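Long-range contact in antibiotic biosynthesis monooxygenase (Rhodospirillum rubrum, PDB 4HL9), which probably acts as a monooxygenase and forms a two-chain assembly of small alpha-beta subunits: residues V26-F31 and F74-P79. Residues are numbered along the deposited sequence; the frame is centred on the assembly and turned at random.
Sequences VIAQDF and FIEEWP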
ATOM      1  N   VAL A  26      -5.580  -3.350  -3.951  1.00 16.68           N
ATOM      2  CA  VAL A  26      -4.841  -4.402  -3.259  1.00 16.86           C
ATOM      3  C   VAL A  26      -3.429  -3.910  -2.955  1.00 16.06           C
ATOM      4  O   VAL A  26      -2.831  -3.284  -3.787  1.00 16.05           O
ATOM      5  CB  VAL A  26      -4.725  -5.676  -4.129  1.00 16.71           C
ATOM      6  CG1 VAL A  26      -3.891  -6.756  -3.443  1.00 16.29           C
ATOM      7  CG2 VAL A  26      -6.116  -6.207  -4.502  1.00 19.56           C
ATOM      8  N   ILE A  27      -2.956  -4.166  -1.742  1.00 16.06           N
ATOM      9  CA  ILE A  27      -1.522  -4.107  -1.452  1.00 15.85           C
ATOM     10  C   ILE A  27      -1.059  -5.511  -1.054  1.00 15.82           C
ATOM     11  O   ILE A  27      -1.691  -6.160  -0.225  1.00 16.22           O
ATOM     12  CB  ILE A  27      -1.217  -3.101  -0.337  1.00 15.39           C
ATOM     13  CG1 ILE A  27      -1.574  -1.693  -0.813  1.00 17.05           C
ATOM     14  CG2 ILE A  27       0.306  -3.174   0.080  1.00 17.43           C
ATOM     15  CD1 ILE A  27      -1.636  -0.680   0.341  1.00 22.06           C
ATOM     16  N   ALA A  28       0.037  -5.945  -1.664  1.00 16.06           N
ATOM     17  CA  ALA A  28       0.691  -7.223  -1.408  1.00 15.93           C
ATOM     18  C   ALA A  28       2.147  -6.922  -1.121  1.00 16.60           C
ATOM     19  O   ALA A  28       2.757  -6.066  -1.800  1.00 17.43           O
ATOM     20  CB  ALA A  28       0.594  -8.098  -2.623  1.00 16.43           C
ATOM     21  N   GLN A  29       2.686  -7.608  -0.115  1.00 15.68           N
ATOM     22  CA  GLN A  29       4.049  -7.430   0.345  1.00 16.81           C
ATOM     23  C   GLN A  29       4.760  -8.766   0.385  1.00 16.80           C
ATOM     24  O   GLN A  29       4.232  -9.756   0.947  1.00 16.03           O
ATOM     25  CB  GLN A  29       4.063  -6.840   1.749  1.00 17.10           C
ATOM     26  CG  GLN A  29       3.307  -5.521   1.879  1.00 20.81           C
ATOM     27  CD  GLN A  29       3.450  -4.933   3.251  1.00 24.80           C
ATOM     28  OE1 GLN A  29       4.568  -4.749   3.734  1.00 25.06           O
ATOM     29  NE2 GLN A  29       2.316  -4.623   3.895  1.00 26.83           N
ATOM     30  N   ASP A  30       5.942  -8.784  -0.205  1.00 16.48           N
ATOM     31  CA  ASP A  30       6.829  -9.946  -0.169  1.00 16.75           C
ATOM     32  C   ASP A  30       8.081  -9.563   0.628  1.00 17.09           C
ATOM     33  O   ASP A  30       8.527  -8.404   0.556  1.00 15.84           O
ATOM     34  CB  ASP A  30       7.280 -10.313  -1.563  1.00 16.44           C
ATOM     35  CG  ASP A  30       6.154 -10.836  -2.463  1.00 20.06           C
ATOM     36  OD1 ASP A  30       5.045 -11.177  -1.989  1.00 17.52           O
ATOM     37  OD2 ASP A  30       6.429 -10.937  -3.666  1.00 20.63           O
ATOM     38  N   PHE A  31       8.628 -10.531   1.362  1.00 16.27           N
ATOM     39  CA  PHE A  31       9.884 -10.339   2.112  1.00 17.97           C
ATOM     40  C   PHE A  31      10.856 -11.374   1.611  1.00 16.58           C
ATOM     41  O   PHE A  31      10.725 -12.550   1.931  1.00 17.42           O
ATOM     42  CB  PHE A  31       9.639 -10.480   3.612  1.00 18.30           C
ATOM     43  CG  PHE A  31       8.571  -9.538   4.147  1.00 22.02           C
ATOM     44  CD1 PHE A  31       8.927  -8.328   4.736  1.00 25.37           C
ATOM     45  CD2 PHE A  31       7.224  -9.864   4.051  1.00 25.48           C
ATOM     46  CE1 PHE A  31       7.954  -7.453   5.235  1.00 28.10           C
ATOM     47  CE2 PHE A  31       6.232  -8.991   4.542  1.00 27.94           C
ATOM     48  CZ  PHE A  31       6.598  -7.791   5.130  1.00 26.26           C
ATOM     49  N   PHE A  74       3.491  -4.459  -3.891  1.00 12.57           N
ATOM     50  CA  PHE A  74       2.631  -4.280  -5.044  1.00 13.71           C
ATOM     51  C   PHE A  74       1.476  -3.373  -4.642  1.00 13.10           C
ATOM     52  O   PHE A  74       0.926  -3.514  -3.560  1.00 13.44           O
ATOM     53  CB  PHE A  74       2.038  -5.637  -5.481  1.00 14.57           C
ATOM     54  CG  PHE A  74       3.038  -6.578  -6.099  1.00 17.07           C
ATOM     55  CD1 PHE A  74       3.317  -6.521  -7.461  1.00 20.49           C
ATOM     56  CD2 PHE A  74       3.663  -7.553  -5.323  1.00 17.04           C
ATOM     57  CE1 PHE A  74       4.231  -7.402  -8.043  1.00 20.56           C
ATOM     58  CE2 PHE A  74       4.549  -8.453  -5.897  1.00 19.04           C
ATOM     59  CZ  PHE A  74       4.843  -8.373  -7.248  1.00 20.84           C
ATOM     60  N   ILE A  75       1.136  -2.410  -5.500  1.00 13.86           N
ATOM     61  CA  ILE A  75      -0.085  -1.645  -5.324  1.00 13.39           C
ATOM     62  C   ILE A  75      -0.891  -1.876  -6.584  1.00 14.11           C
ATOM     63  O   ILE A  75      -0.425  -1.576  -7.678  1.00 14.40           O
ATOM     64  CB  ILE A  75       0.187  -0.121  -5.149  1.00 14.51           C
ATOM     65  CG1 ILE A  75       0.903   0.157  -3.822  1.00 14.52           C
ATOM     66  CG2 ILE A  75      -1.145   0.653  -5.159  1.00 12.08           C
ATOM     67  CD1 ILE A  75       1.382   1.625  -3.680  1.00 19.23           C
ATOM     68  N   GLU A  76      -2.105  -2.407  -6.425  1.00 14.68           N
ATOM     69  CA  GLU A  76      -2.870  -2.887  -7.567  1.00 15.40           C
ATOM     70  C   GLU A  76      -4.277  -2.301  -7.495  1.00 15.92           C
ATOM     71  O   GLU A  76      -4.786  -1.994  -6.420  1.00 13.65           O
ATOM     72  CB  GLU A  76      -2.939  -4.437  -7.594  1.00 16.42           C
ATOM     73  CG  GLU A  76      -1.762  -5.191  -6.905  1.00 16.90           C
ATOM     74  CD  GLU A  76      -1.947  -6.741  -6.800  1.00 21.71           C
ATOM     75  OE1 GLU A  76      -3.003  -7.288  -7.206  1.00 17.98           O
ATOM     76  OE2 GLU A  76      -0.997  -7.427  -6.329  1.00 20.13           O
ATOM     77  N   GLU A  77      -4.882  -2.137  -8.660  1.00 17.44           N
ATOM     78  CA  GLU A  77      -6.274  -1.745  -8.727  1.00 19.11           C
ATOM     79  C   GLU A  77      -6.943  -2.664  -9.744  1.00 19.14           C
ATOM     80  O   GLU A  77      -6.437  -2.855 -10.865  1.00 20.00           O
ATOM     81  CB  GLU A  77      -6.381  -0.260  -9.103  1.00 19.69           C
ATOM     82  CG  GLU A  77      -7.764   0.333  -9.016  1.00 23.22           C
ATOM     83  CD  GLU A  77      -7.755   1.855  -9.106  1.00 29.88           C
ATOM     84  OE1 GLU A  77      -6.760   2.442  -9.594  1.00 34.20           O
ATOM     85  OE2 GLU A  77      -8.759   2.469  -8.701  1.00 33.75           O
ATOM     86  N   TRP A  78      -8.049  -3.262  -9.318  1.00 19.14           N
ATOM     87  CA  TRP A  78      -8.838  -4.170 -10.145  1.00 19.18           C
ATOM     88  C   TRP A  78     -10.303  -3.678 -10.186  1.00 19.12           C
ATOM     89  O   TRP A  78     -10.745  -3.028  -9.245  1.00 18.21           O
ATOM     90  CB  TRP A  78      -8.763  -5.585  -9.564  1.00 19.40           C
ATOM     91  CG  TRP A  78      -7.346  -6.096  -9.495  1.00 19.54           C
ATOM     92  CD1 TRP A  78      -6.525  -6.081  -8.408  1.00 21.43           C
ATOM     93  CD2 TRP A  78      -6.595  -6.668 -10.562  1.00 19.09           C
ATOM     94  NE1 TRP A  78      -5.298  -6.620  -8.728  1.00 21.58           N
ATOM     95  CE2 TRP A  78      -5.309  -6.981 -10.049  1.00 21.28           C
ATOM     96  CE3 TRP A  78      -6.874  -6.940 -11.908  1.00 20.06           C
ATOM     97  CZ2 TRP A  78      -4.311  -7.563 -10.831  1.00 21.97           C
ATOM     98  CZ3 TRP A  78      -5.884  -7.532 -12.696  1.00 20.52           C
ATOM     99  CH2 TRP A  78      -4.604  -7.822 -12.149  1.00 21.21           C
ATOM    100  N   PRO A  79     -11.057  -4.003 -11.265  1.00 19.82           N
ATOM    101  CA  PRO A  79     -12.516  -3.678 -11.294  1.00 20.57           C
ATOM    102  C   PRO A  79     -13.316  -4.326 -10.154  1.00 21.03           C
ATOM    103  O   PRO A  79     -14.221  -3.699  -9.578  1.00 21.18           O
ATOM    104  CB  PRO A  79     -12.984  -4.273 -12.638  1.00 21.21           C
ATOM    105  CG  PRO A  79     -11.773  -4.410 -13.453  1.00 21.07           C
ATOM    106  CD  PRO A  79     -10.591  -4.546 -12.548  1.00 19.41           C
TER
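Val26 and Ala28 fit against Phe74, Glu76 and Trp78 where the two central strands of a ferredoxin-like sheet, the fold of antibiotic biosynthesis monooxygenases, run antiparallel. This pairing illustrates how a sheet face is built from unequal bumps. The short Ala28 methyl makes a low point in the face, and the partner strand closes in on it: its CB rests 4.0 Å from Phe74 CB, and Glu76 OE2 comes up beside Phe74, 4.1 Å from the same methyl. Val26 is the taller bump, seated between the Glu76 carboxylate and the indole edge. Its CG1, anti to the backbone N (chi1 177°), lies against the Glu76 carboxylate, while CG2 meets the indole edge at Trp78 CD1, 3.9 Å away. Leu84 of helix 81-86 packs on both Glu76 and Trp78, on this helix-covered side of the sheet. Further along, Asp30 sends OD2 to the rim of the Phe74 ring, 3.8 Å from CE2, with carboxylate and ring planes 72° apart; Tyr44 OH hydrogen-bonds that same oxygen. On the opposite face, Ile27 and Ile75 form a non-hydrogen-bonded pair whose CG1 atoms approach to 4.3 Å, and both isoleucines pack on the second subunit. Four backbone hydrogen bonds bracket them, the shortest from Phe74 N to Ala28 O at 2.7 Å. The carboxylate of the buried Glu76 is held from its own strand: Trp78 NE1 donates to the anti lone pair of Glu76 OE1 at 2.8 Å, almost within the indole plane.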